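PDB 6KXF: ketosynthase from Streptomyces sp. MSC090213JE08, which probably catalyses decarboxylative condensation of a fatty acyl group carried on acyl carrier protein with malonyl-ACP, giving a 3-oxoacyl-ACP and releasing carbon dioxide. Local coordinates for residues Leu100-Ala105 with Arg157-Glu162; Gly212-Asp217 with Gln227-Gly232; Pro272-Ile277 with Glu312-Val317. All coordinates share one frame; numbering follows the deposited sequence.

Contact 1: Leu100-Ala105 with Arg157-Glu162; sequences LGERQA and RMPNVE
Met158 fits its side chain against the type II' turn Leu100-Arg103. CB lies 3.6 Å from Gly101 O, and CG passes the same oxygen. SD then packs on Leu100, 3.9 Å from its CD2. A bend at chi3 (69°) turns CE to a position 3.6 Å from Leu100 CD2 and 3.9 Å from Ala105 CB. A serine here keeps only a hydroxyl in place of the chain beyond CB, and is likely to leave a gap between Leu100 CD2 and Ala105 CB. Asn160 works the polar side: its CG is swung opposite the backbone N (chi1 -165°), which sets its amide against the aliphatic CG of Gln104. From there Asn160 ND2 gives a weak bond to Glu102 O, 3.4 Å long. A water donates to Gly101 O and Arg103 O and accepts from Asn160 N, filling in where the backbones do not pair directly. Beyond it Ala105 N bonds Asn160 O (3.1 Å) and Glu162 N bonds Ala105 O (3.2 Å), beginning the parallel pairing of strands 105-110 and 161-166. The Glu162 carboxylate meets Tyr179 and, in a salt bridge, Arg190 of the partner ketosynthase chain. Thioether and methyl packing thus closes one side, while the two backbone bonds set the register, with the water and a weak amide bond filling in ahead of them.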
ATOM      1  N   LEU A 100      17.667 -13.192 -17.502  1.00 38.69           N
ATOM      2  CA  LEU A 100      17.196 -13.033 -16.131  1.00 40.76           C
ATOM      3  C   LEU A 100      18.206 -13.673 -15.157  1.00 45.44           C
ATOM      4  O   LEU A 100      19.357 -13.197 -15.088  1.00 42.25           O
ATOM      5  CB  LEU A 100      15.782 -13.605 -16.053  1.00 42.85           C
ATOM      6  CG  LEU A 100      14.770 -12.874 -16.941  1.00 48.64           C
ATOM      7  CD1 LEU A 100      13.454 -13.613 -16.930  1.00 47.33           C
ATOM      8  CD2 LEU A 100      14.580 -11.423 -16.483  1.00 46.79           C
ATOM      9  N   GLY A 101      17.803 -14.708 -14.405  1.00 42.74           N
ATOM     10  CA  GLY A 101      18.732 -15.379 -13.502  1.00 41.56           C
ATOM     11  C   GLY A 101      19.230 -14.408 -12.447  1.00 41.39           C
ATOM     12  O   GLY A 101      18.425 -13.802 -11.721  1.00 37.04           O
ATOM     13  N   GLU A 102      20.551 -14.170 -12.425  1.00 42.35           N
ATOM     14  CA  GLU A 102      21.210 -13.315 -11.400  1.00 40.62           C
ATOM     15  C   GLU A 102      21.208 -11.840 -11.798  1.00 39.65           C
ATOM     16  O   GLU A 102      21.758 -11.014 -11.081  1.00 39.99           O
ATOM     17  CB  GLU A 102      22.686 -13.685 -11.229  1.00 50.84           C
ATOM     18  CG  GLU A 102      22.886 -15.070 -10.679  1.00 63.51           C
ATOM     19  CD  GLU A 102      22.752 -15.123  -9.169  1.00 84.92           C
ATOM     20  OE1 GLU A 102      22.807 -16.269  -8.663  1.00 88.99           O
ATOM     21  OE2 GLU A 102      22.590 -14.017  -8.504  1.00 81.85           O
ATOM     22  N   ARG A 103      20.564 -11.498 -12.905  1.00 38.29           N
ATOM     23  CA  ARG A 103      20.493 -10.120 -13.315  1.00 39.28           C
ATOM     24  C   ARG A 103      19.838  -9.277 -12.210  1.00 36.58           C
ATOM     25  O   ARG A 103      18.838  -9.659 -11.596  1.00 35.18           O
ATOM     26  CB  ARG A 103      19.706 -10.023 -14.620  1.00 41.70           C
ATOM     27  CG  ARG A 103      19.780  -8.650 -15.260  1.00 41.78           C
ATOM     28  CD  ARG A 103      18.858  -8.608 -16.433  1.00 39.97           C
ATOM     29  NE  ARG A 103      19.109  -7.430 -17.240  1.00 39.19           N
ATOM     30  CZ  ARG A 103      18.783  -7.335 -18.522  1.00 41.78           C
ATOM     31  NH1 ARG A 103      18.213  -8.376 -19.113  1.00 38.71           N
ATOM     32  NH2 ARG A 103      19.039  -6.208 -19.192  1.00 39.05           N
ATOM     33  N   GLN A 104      20.415  -8.102 -11.947  1.00 36.92           N
ATOM     34  CA  GLN A 104      19.889  -7.211 -10.931  1.00 38.86           C
ATOM     35  C   GLN A 104      18.570  -6.653 -11.487  1.00 35.44           C
ATOM     36  O   GLN A 104      18.522  -6.179 -12.614  1.00 38.12           O
ATOM     37  CB  GLN A 104      20.875  -6.093 -10.561  1.00 43.62           C
ATOM     38  CG  GLN A 104      20.811  -5.749  -9.064  1.00 59.32           C
ATOM     39  CD  GLN A 104      21.268  -4.358  -8.678  1.00 52.58           C
ATOM     40  OE1 GLN A 104      22.386  -3.970  -8.979  1.00 69.44           O
ATOM     41  NE2 GLN A 104      20.420  -3.609  -7.978  1.00 49.83           N
ATOM     42  N   ALA A 105      17.513  -6.721 -10.688  1.00 37.32           N
ATOM     43  CA  ALA A 105      16.192  -6.304 -11.177  1.00 37.86           C
ATOM     44  C   ALA A 105      15.375  -5.772 -10.000  1.00 36.95           C
ATOM     45  O   ALA A 105      15.718  -5.958  -8.857  1.00 37.19           O
ATOM     46  CB  ALA A 105      15.521  -7.483 -11.852  1.00 37.98           C
ATOM     47  N   ARG A 157      13.185 -17.596 -10.339  1.00 39.95           N
ATOM     48  CA  ARG A 157      14.555 -17.982  -9.933  1.00 40.51           C
ATOM     49  C   ARG A 157      15.508 -16.791 -10.048  1.00 42.51           C
ATOM     50  O   ARG A 157      16.611 -16.937 -10.544  1.00 41.01           O
ATOM     51  CB  ARG A 157      15.033 -19.178 -10.773  1.00 43.26           C
ATOM     52  CG  ARG A 157      14.148 -20.412 -10.625  1.00 43.31           C
ATOM     53  CD  ARG A 157      14.153 -20.971  -9.203  1.00 48.16           C
ATOM     54  NE  ARG A 157      15.514 -21.288  -8.765  1.00 57.03           N
ATOM     55  CZ  ARG A 157      15.896 -21.530  -7.508  1.00 57.04           C
ATOM     56  NH1 ARG A 157      14.998 -21.630  -6.553  1.00 51.65           N
ATOM     57  NH2 ARG A 157      17.181 -21.652  -7.221  1.00 58.78           N
ATOM     58  N   MET A 158      15.089 -15.621  -9.552  1.00 40.97           N
ATOM     59  CA  MET A 158      15.884 -14.375  -9.648  1.00 42.63           C
ATOM     60  C   MET A 158      16.209 -13.881  -8.229  1.00 42.63           C
ATOM     61  O   MET A 158      15.355 -13.292  -7.577  1.00 40.01           O
ATOM     62  CB  MET A 158      15.088 -13.301 -10.401  1.00 44.55           C
ATOM     63  CG  MET A 158      14.721 -13.695 -11.837  1.00 43.34           C
ATOM     64  SD  MET A 158      13.841 -12.390 -12.729  1.00 44.77           S
ATOM     65  CE  MET A 158      15.173 -11.205 -12.905  1.00 52.61           C
ATOM     66  N   PRO A 159      17.407 -14.150  -7.656  1.00 39.92           N
ATOM     67  CA  PRO A 159      17.669 -13.810  -6.265  1.00 41.88           C
ATOM     68  C   PRO A 159      18.139 -12.362  -6.063  1.00 43.40           C
ATOM     69  O   PRO A 159      17.918 -11.800  -4.974  1.00 44.05           O
ATOM     70  CB  PRO A 159      18.732 -14.855  -5.889  1.00 43.52           C
ATOM     71  CG  PRO A 159      19.549 -14.981  -7.125  1.00 45.13           C
ATOM     72  CD  PRO A 159      18.527 -14.890  -8.249  1.00 47.02           C
ATOM     73  N   ASN A 160      18.696 -11.754  -7.112  1.00 38.06           N
ATOM     74  CA  ASN A 160      19.232 -10.394  -7.073  1.00 39.33           C
ATOM     75  C   ASN A 160      18.134  -9.354  -7.403  1.00 37.58           C
ATOM     76  O   ASN A 160      18.244  -8.553  -8.316  1.00 37.35           O
ATOM     77  CB  ASN A 160      20.466 -10.307  -7.967  1.00 46.21           C
ATOM     78  CG  ASN A 160      21.288  -9.064  -7.721  1.00 52.08           C
ATOM     79  OD1 ASN A 160      21.157  -8.433  -6.672  1.00 61.74           O
ATOM     80  ND2 ASN A 160      22.146  -8.715  -8.674  1.00 61.47           N
ATOM     81  N   VAL A 161      17.111  -9.297  -6.555  1.00 38.33           N
ATOM     82  CA  VAL A 161      15.911  -8.554  -6.800  1.00 43.89           C
ATOM     83  C   VAL A 161      15.560  -7.768  -5.542  1.00 38.24           C
ATOM     84  O   VAL A 161      15.633  -8.283  -4.434  1.00 45.68           O
ATOM     85  CB  VAL A 161      14.785  -9.527  -7.192  1.00 47.37           C
ATOM     86  CG1 VAL A 161      13.413  -8.886  -7.139  1.00 59.80           C
ATOM     87  CG2 VAL A 161      15.047 -10.092  -8.579  1.00 46.44           C
ATOM     88  N   GLU A 162      15.159  -6.523  -5.755  1.00 40.90           N
ATOM     89  CA  GLU A 162      14.442  -5.738  -4.775  1.00 40.73           C
ATOM     90  C   GLU A 162      12.950  -5.993  -5.021  1.00 37.91           C
ATOM     91  O   GLU A 162      12.416  -5.550  -6.062  1.00 37.43           O
ATOM     92  CB  GLU A 162      14.848  -4.262  -4.926  1.00 43.44           C
ATOM     93  CG  GLU A 162      13.976  -3.317  -4.112  1.00 45.82           C
ATOM     94  CD  GLU A 162      14.267  -1.831  -4.331  1.00 49.03           C
ATOM     95  OE1 GLU A 162      14.977  -1.490  -5.336  1.00 51.35           O
ATOM     96  OE2 GLU A 162      13.745  -1.014  -3.532  1.00 51.81           O
TER
HETATM   97  O   HOH W   1      18.144 -11.685 -10.015  1.00 41.13           O

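Contact 2: Gly212-Asp217 with Gln227-Gly232; sequences GALTPD and QGILTG
Thr215 holds OG1 opposite its backbone N (chi1 -176°), which places CG2 in the crowded position between N and the carbonyl carbon; that methyl touches Ile229 O at 3.3 Å and Leu230 CD2 at 3.6 Å. Ile229 makes a similar choice with CG1 (chi1 79°), bringing CG1 to 3.5 Å from Ala213 O and to 4.1 Å from Leu214 CD1. Leu214 sets out from the far side of its backbone, yet its CD1 doubles back to this branch and to Ile229 O. Two backbone bonds accompany this packing: Ile229 N to Ala213 O, 2.8 Å and nearly straight (169° at the hydrogen), and Thr215 N to Ile229 O, 2.9 Å. Together they make a single beta bridge between Leu214 and Ile229, which pinches a loop within the connection from helix 202-210, followed at Gly212 by a Schellman motif, to strand 234-242. Gly228 has positive phi, and any CB there would run into Ala213 O. The side chain of Ala213 lies about 5 Å from the bound oct-2-enoyl amide of a phosphopantetheine-type arm, consistent with this loop flanking the channel through which the carrier-protein arm enters. Thr215 OG1 also accepts from Asp217 N (3.1 Å), an ST turn, and is hydrogen-bonded to Val218 O. At the outer end Pro216 CD rests on Gln227 CB, the two side chains crossing at a slant. The Gln227 amide turns away to bond Asp225 O, and Gln227 packs on Asn62 of the ACP chain.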
ATOM      1  N   GLY A 212     -22.335   2.565   0.169  1.00 53.19           N
ATOM      2  CA  GLY A 212     -23.316   2.860  -0.838  1.00 54.05           C
ATOM      3  C   GLY A 212     -22.702   3.145  -2.206  1.00 57.79           C
ATOM      4  O   GLY A 212     -23.268   3.938  -2.949  1.00 51.51           O
ATOM      5  N   ALA A 213     -21.592   2.464  -2.546  1.00 45.81           N
ATOM      6  CA  ALA A 213     -20.820   2.721  -3.761  1.00 47.46           C
ATOM      7  C   ALA A 213     -20.737   1.470  -4.651  1.00 44.57           C
ATOM      8  O   ALA A 213     -19.938   1.401  -5.548  1.00 47.75           O
ATOM      9  CB  ALA A 213     -19.446   3.210  -3.375  1.00 49.38           C
ATOM     10  N   LEU A 214     -21.592   0.487  -4.397  1.00 45.15           N
ATOM     11  CA  LEU A 214     -21.707  -0.723  -5.185  1.00 46.94           C
ATOM     12  C   LEU A 214     -22.941  -0.579  -6.083  1.00 49.38           C
ATOM     13  O   LEU A 214     -24.012  -0.394  -5.584  1.00 46.96           O
ATOM     14  CB  LEU A 214     -21.859  -1.860  -4.177  1.00 44.20           C
ATOM     15  CG  LEU A 214     -21.507  -3.268  -4.600  1.00 47.83           C
ATOM     16  CD1 LEU A 214     -20.054  -3.370  -5.032  1.00 53.62           C
ATOM     17  CD2 LEU A 214     -21.777  -4.195  -3.432  1.00 49.60           C
ATOM     18  N   THR A 215     -22.768  -0.593  -7.406  1.00 42.35           N
ATOM     19  CA  THR A 215     -23.891  -0.505  -8.332  1.00 43.92           C
ATOM     20  C   THR A 215     -24.865  -1.665  -8.096  1.00 49.75           C
ATOM     21  O   THR A 215     -24.476  -2.808  -7.883  1.00 44.56           O
ATOM     22  CB  THR A 215     -23.433  -0.452  -9.800  1.00 45.53           C
ATOM     23  OG1 THR A 215     -24.564  -0.267 -10.663  1.00 44.06           O
ATOM     24  CG2 THR A 215     -22.706  -1.703 -10.262  1.00 41.43           C
ATOM     25  N   PRO A 216     -26.191  -1.436  -8.195  1.00 52.24           N
ATOM     26  CA  PRO A 216     -27.131  -2.552  -8.258  1.00 52.54           C
ATOM     27  C   PRO A 216     -27.147  -3.260  -9.622  1.00 52.67           C
ATOM     28  O   PRO A 216     -27.747  -4.312  -9.721  1.00 51.92           O
ATOM     29  CB  PRO A 216     -28.492  -1.872  -7.997  1.00 55.42           C
ATOM     30  CG  PRO A 216     -28.304  -0.487  -8.607  1.00 59.93           C
ATOM     31  CD  PRO A 216     -26.861  -0.126  -8.268  1.00 52.92           C
ATOM     32  N   ASP A 217     -26.519  -2.699 -10.672  1.00 45.41           N
ATOM     33  CA  ASP A 217     -26.603  -3.324 -11.991  1.00 51.48           C
ATOM     34  C   ASP A 217     -25.230  -3.323 -12.683  1.00 48.73           C
ATOM     35  O   ASP A 217     -24.501  -4.274 -12.560  1.00 47.69           O
ATOM     36  CB  ASP A 217     -27.702  -2.721 -12.880  1.00 54.89           C
ATOM     37  CG  ASP A 217     -27.918  -1.211 -12.797  1.00 61.96           C
ATOM     38  OD1 ASP A 217     -26.950  -0.441 -12.939  1.00 54.82           O
ATOM     39  OD2 ASP A 217     -29.070  -0.813 -12.608  1.00 62.63           O
ATOM     40  N   GLN A 227     -24.266   4.674 -10.350  1.00 41.26           N
ATOM     41  CA  GLN A 227     -24.545   4.219  -8.985  1.00 46.49           C
ATOM     42  C   GLN A 227     -23.372   3.471  -8.334  1.00 45.81           C
ATOM     43  O   GLN A 227     -23.598   2.767  -7.353  1.00 47.81           O
ATOM     44  CB  GLN A 227     -25.711   3.231  -9.010  1.00 49.79           C
ATOM     45  CG  GLN A 227     -26.907   3.746  -9.796  1.00 51.26           C
ATOM     46  CD  GLN A 227     -27.678   4.745  -8.976  1.00 63.16           C
ATOM     47  OE1 GLN A 227     -27.799   4.615  -7.760  1.00 68.61           O
ATOM     48  NE2 GLN A 227     -28.200   5.762  -9.638  1.00 69.13           N
ATOM     49  N   GLY A 228     -22.159   3.590  -8.881  1.00 45.08           N
ATOM     50  CA  GLY A 228     -20.946   3.023  -8.247  1.00 44.69           C
ATOM     51  C   GLY A 228     -20.335   1.868  -9.035  1.00 43.48           C
ATOM     52  O   GLY A 228     -20.635   1.670 -10.230  1.00 39.69           O
ATOM     53  N   ILE A 229     -19.502   1.086  -8.322  1.00 40.17           N
ATOM     54  CA  ILE A 229     -18.538   0.097  -8.858  1.00 39.73           C
ATOM     55  C   ILE A 229     -19.148  -1.308  -8.848  1.00 42.89           C
ATOM     56  O   ILE A 229     -20.131  -1.601  -8.141  1.00 39.17           O
ATOM     57  CB  ILE A 229     -17.239   0.084  -8.011  1.00 39.57           C
ATOM     58  CG1 ILE A 229     -17.401  -0.717  -6.709  1.00 48.32           C
ATOM     59  CG2 ILE A 229     -16.777   1.488  -7.712  1.00 45.49           C
ATOM     60  CD1 ILE A 229     -16.102  -1.128  -6.031  1.00 47.77           C
ATOM     61  N   LEU A 230     -18.478  -2.218  -9.563  1.00 38.77           N
ATOM     62  CA  LEU A 230     -18.500  -3.622  -9.224  1.00 38.98           C
ATOM     63  C   LEU A 230     -17.074  -3.924  -8.789  1.00 40.03           C
ATOM     64  O   LEU A 230     -16.172  -3.266  -9.282  1.00 36.13           O
ATOM     65  CB  LEU A 230     -18.874  -4.501 -10.417  1.00 40.19           C
ATOM     66  CG  LEU A 230     -20.302  -4.385 -10.927  1.00 40.11           C
ATOM     67  CD1 LEU A 230     -20.423  -5.008 -12.296  1.00 44.41           C
ATOM     68  CD2 LEU A 230     -21.286  -5.018  -9.967  1.00 42.34           C
ATOM     69  N   THR A 231     -16.908  -4.839  -7.840  1.00 35.43           N
ATOM     70  CA  THR A 231     -15.580  -5.284  -7.432  1.00 35.95           C
ATOM     71  C   THR A 231     -15.005  -6.203  -8.517  1.00 36.11           C
ATOM     72  O   THR A 231     -15.730  -6.938  -9.199  1.00 38.54           O
ATOM     73  CB  THR A 231     -15.600  -5.951  -6.051  1.00 38.38           C
ATOM     74  OG1 THR A 231     -16.357  -7.157  -6.116  1.00 42.52           O
ATOM     75  CG2 THR A 231     -16.133  -5.045  -4.965  1.00 38.31           C
ATOM     76  N   GLY A 232     -13.690  -6.107  -8.703  1.00 37.15           N
ATOM     77  CA  GLY A 232     -12.974  -6.865  -9.666  1.00 37.69           C
ATOM     78  C   GLY A 232     -11.699  -7.442  -9.068  1.00 36.54           C
ATOM     79  O   GLY A 232     -11.450  -7.328  -7.887  1.00 41.35           O
TER

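Contact 3: Pro272-Ile277 with Glu312-Val317; sequences PNRDGI and ESAAIV
The first turn of helix 274-288 meets helix 306-320 most closely where the CA atoms of Arg274 and Ala315 stand 4.8 Å apart. Ala315 CB points into that turn, 3.5 Å from Arg274 O and equally close to Ile277 CG2, a tight pair of carbons. Ile277 CD1 reaches on to the backbone of Glu312. Farther out, the Arg274 chain bends at chi3 (-125°) and lays one face of its guanidinium over Ala314 CB, which lies 3.8 Å from CZ and toward the rim of the group. Arg274 NE meanwhile makes a salt bridge with Asp318. Asn273 is the N-cap of the incoming helix: its OD1 receives Gly276 N at 3.1 Å on an in-plane lone pair, and Asp275 N weakly. The small Ala315 side chain is consistent with so close an approach of the two helices, which belong to the C-terminal half of the thiolase-type fold. The Glu312 carboxylate bonds His301 N, Gly302 N, Asn308 and Asn391. His301 opens an HGTGT sequence and, by family resemblance, is probably one of the two histidines of the Cys-His-His active site; Glu312 would then be a second-shell residue.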
ATOM      1  N   PRO A 272     -12.031  12.081  -2.873  1.00 43.93           N
ATOM      2  CA  PRO A 272     -11.007  12.540  -3.809  1.00 46.90           C
ATOM      3  C   PRO A 272     -10.935  14.067  -3.758  1.00 44.82           C
ATOM      4  O   PRO A 272     -11.852  14.674  -3.318  1.00 44.40           O
ATOM      5  CB  PRO A 272     -11.520  12.063  -5.164  1.00 46.61           C
ATOM      6  CG  PRO A 272     -13.014  12.065  -4.984  1.00 46.30           C
ATOM      7  CD  PRO A 272     -13.240  11.613  -3.559  1.00 47.32           C
ATOM      8  N   ASN A 273      -9.862  14.632  -4.287  1.00 46.36           N
ATOM      9  CA  ASN A 273      -9.607  16.041  -4.203  1.00 45.55           C
ATOM     10  C   ASN A 273      -9.214  16.563  -5.578  1.00 44.28           C
ATOM     11  O   ASN A 273      -8.243  16.081  -6.168  1.00 38.97           O
ATOM     12  CB  ASN A 273      -8.490  16.323  -3.206  1.00 44.04           C
ATOM     13  CG  ASN A 273      -8.398  17.785  -2.875  1.00 44.57           C
ATOM     14  OD1 ASN A 273      -7.666  18.497  -3.542  1.00 44.53           O
ATOM     15  ND2 ASN A 273      -9.163  18.222  -1.885  1.00 43.14           N
ATOM     16  N   ARG A 274      -9.950  17.559  -6.083  1.00 41.92           N
ATOM     17  CA  ARG A 274      -9.686  18.027  -7.426  1.00 43.04           C
ATOM     18  C   ARG A 274      -8.330  18.721  -7.526  1.00 40.19           C
ATOM     19  O   ARG A 274      -7.664  18.628  -8.582  1.00 41.31           O
ATOM     20  CB  ARG A 274     -10.848  18.878  -7.924  1.00 49.03           C
ATOM     21  CG  ARG A 274     -10.581  20.362  -7.951  1.00 54.47           C
ATOM     22  CD  ARG A 274     -11.922  21.031  -8.151  1.00 50.59           C
ATOM     23  NE  ARG A 274     -11.876  21.899  -9.293  1.00 51.61           N
ATOM     24  CZ  ARG A 274     -12.952  22.526  -9.748  1.00 56.61           C
ATOM     25  NH1 ARG A 274     -14.116  22.331  -9.157  1.00 51.17           N
ATOM     26  NH2 ARG A 274     -12.852  23.349 -10.765  1.00 59.29           N
ATOM     27  N   ASP A 275      -7.878  19.405  -6.468  1.00 39.53           N
ATOM     28  CA  ASP A 275      -6.605  20.108  -6.579  1.00 42.15           C
ATOM     29  C   ASP A 275      -5.443  19.086  -6.579  1.00 40.54           C
ATOM     30  O   ASP A 275      -4.452  19.213  -7.342  1.00 42.83           O
ATOM     31  CB  ASP A 275      -6.453  21.138  -5.457  1.00 46.23           C
ATOM     32  CG  ASP A 275      -7.512  22.229  -5.547  1.00 54.76           C
ATOM     33  OD1 ASP A 275      -7.732  22.750  -6.658  1.00 55.59           O
ATOM     34  OD2 ASP A 275      -8.148  22.493  -4.531  1.00 72.64           O
ATOM     35  N   GLY A 276      -5.562  18.081  -5.716  1.00 40.92           N
ATOM     36  CA  GLY A 276      -4.564  16.977  -5.610  1.00 41.75           C
ATOM     37  C   GLY A 276      -4.425  16.204  -6.912  1.00 40.75           C
ATOM     38  O   GLY A 276      -3.306  15.910  -7.346  1.00 39.33           O
ATOM     39  N   ILE A 277      -5.568  15.891  -7.549  1.00 42.01           N
ATOM     40  CA  ILE A 277      -5.547  15.137  -8.790  1.00 38.58           C
ATOM     41  C   ILE A 277      -4.857  15.967  -9.863  1.00 40.58           C
ATOM     42  O   ILE A 277      -3.973  15.492 -10.601  1.00 39.80           O
ATOM     43  CB  ILE A 277      -6.959  14.710  -9.220  1.00 45.36           C
ATOM     44  CG1 ILE A 277      -7.549  13.704  -8.232  1.00 42.87           C
ATOM     45  CG2 ILE A 277      -6.940  14.161 -10.656  1.00 44.33           C
ATOM     46  CD1 ILE A 277      -9.026  13.524  -8.393  1.00 45.09           C
ATOM     47  N   GLU A 312     -12.879  14.017 -10.700  1.00 42.69           N
ATOM     48  CA  GLU A 312     -11.815  13.736 -11.648  1.00 40.83           C
ATOM     49  C   GLU A 312     -12.002  14.573 -12.922  1.00 36.52           C
ATOM     50  O   GLU A 312     -11.065  15.119 -13.433  1.00 37.23           O
ATOM     51  CB  GLU A 312     -11.746  12.238 -11.963  1.00 41.98           C
ATOM     52  CG  GLU A 312     -10.490  11.880 -12.748  1.00 40.65           C
ATOM     53  CD  GLU A 312     -10.319  10.395 -13.018  1.00 40.69           C
ATOM     54  OE1 GLU A 312      -9.212  10.005 -13.500  1.00 37.16           O
ATOM     55  OE2 GLU A 312     -11.312   9.636 -12.773  1.00 37.85           O
ATOM     56  N   SER A 313     -13.233  14.637 -13.419  1.00 37.96           N
ATOM     57  CA  SER A 313     -13.616  15.488 -14.527  1.00 38.68           C
ATOM     58  C   SER A 313     -13.193  16.944 -14.273  1.00 37.99           C
ATOM     59  O   SER A 313     -12.596  17.610 -15.156  1.00 39.48           O
ATOM     60  CB  SER A 313     -15.114  15.375 -14.706  1.00 42.49           C
ATOM     61  OG  SER A 313     -15.511  16.103 -15.848  1.00 52.48           O
ATOM     62  N   ALA A 314     -13.481  17.435 -13.056  1.00 39.85           N
ATOM     63  CA  ALA A 314     -13.139  18.839 -12.657  1.00 41.74           C
ATOM     64  C   ALA A 314     -11.630  19.030 -12.721  1.00 41.57           C
ATOM     65  O   ALA A 314     -11.125  20.050 -13.208  1.00 43.58           O
ATOM     66  CB  ALA A 314     -13.655  19.145 -11.269  1.00 42.67           C
ATOM     67  N   ALA A 315     -10.891  18.042 -12.206  1.00 40.48           N
ATOM     68  CA  ALA A 315      -9.423  18.169 -12.198  1.00 38.50           C
ATOM     69  C   ALA A 315      -8.918  18.231 -13.635  1.00 37.27           C
ATOM     70  O   ALA A 315      -7.994  19.012 -13.964  1.00 39.02           O
ATOM     71  CB  ALA A 315      -8.778  17.017 -11.455  1.00 41.28           C
ATOM     72  N   ILE A 316      -9.472  17.352 -14.482  1.00 36.17           N
ATOM     73  CA  ILE A 316      -9.024  17.279 -15.872  1.00 37.60           C
ATOM     74  C   ILE A 316      -9.261  18.648 -16.545  1.00 38.25           C
ATOM     75  O   ILE A 316      -8.386  19.130 -17.264  1.00 40.41           O
ATOM     76  CB  ILE A 316      -9.711  16.109 -16.598  1.00 36.57           C
ATOM     77  CG1 ILE A 316      -9.177  14.772 -16.075  1.00 39.20           C
ATOM     78  CG2 ILE A 316      -9.565  16.217 -18.106  1.00 38.81           C
ATOM     79  CD1 ILE A 316      -9.969  13.612 -16.546  1.00 38.61           C
ATOM     80  N   VAL A 317     -10.437  19.246 -16.315  1.00 42.12           N
ATOM     81  CA  VAL A 317     -10.800  20.568 -16.920  1.00 40.29           C
ATOM     82  C   VAL A 317      -9.888  21.658 -16.328  1.00 41.28           C
ATOM     83  O   VAL A 317      -9.308  22.459 -17.087  1.00 43.50           O
ATOM     84  CB  VAL A 317     -12.304  20.862 -16.745  1.00 48.34           C
ATOM     85  CG1 VAL A 317     -12.668  22.333 -17.003  1.00 54.70           C
ATOM     86  CG2 VAL A 317     -13.122  19.961 -17.653  1.00 46.62           C
TER

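How the contacts relate
From the N terminus, contact 1 comes first: it closes a mostly helical loop of 51 residues and joins neighbouring parallel strands where they begin, beside the partner ketosynthase chain. Contact 2 follows, closing only nine residues without helix or strand between helix 202-210 and strand 234-242. Contact 3 then spans 34 residues and joins two helices of the C-terminal half. The three run in series, none nesting in or crossing another. Contact 1 lies across the chain's centre from the others, about 24 Å from each by nearest atoms. Contacts 2 and 3, about 10 Å apart at their nearest atoms, both lie near the bound octenoyl compound.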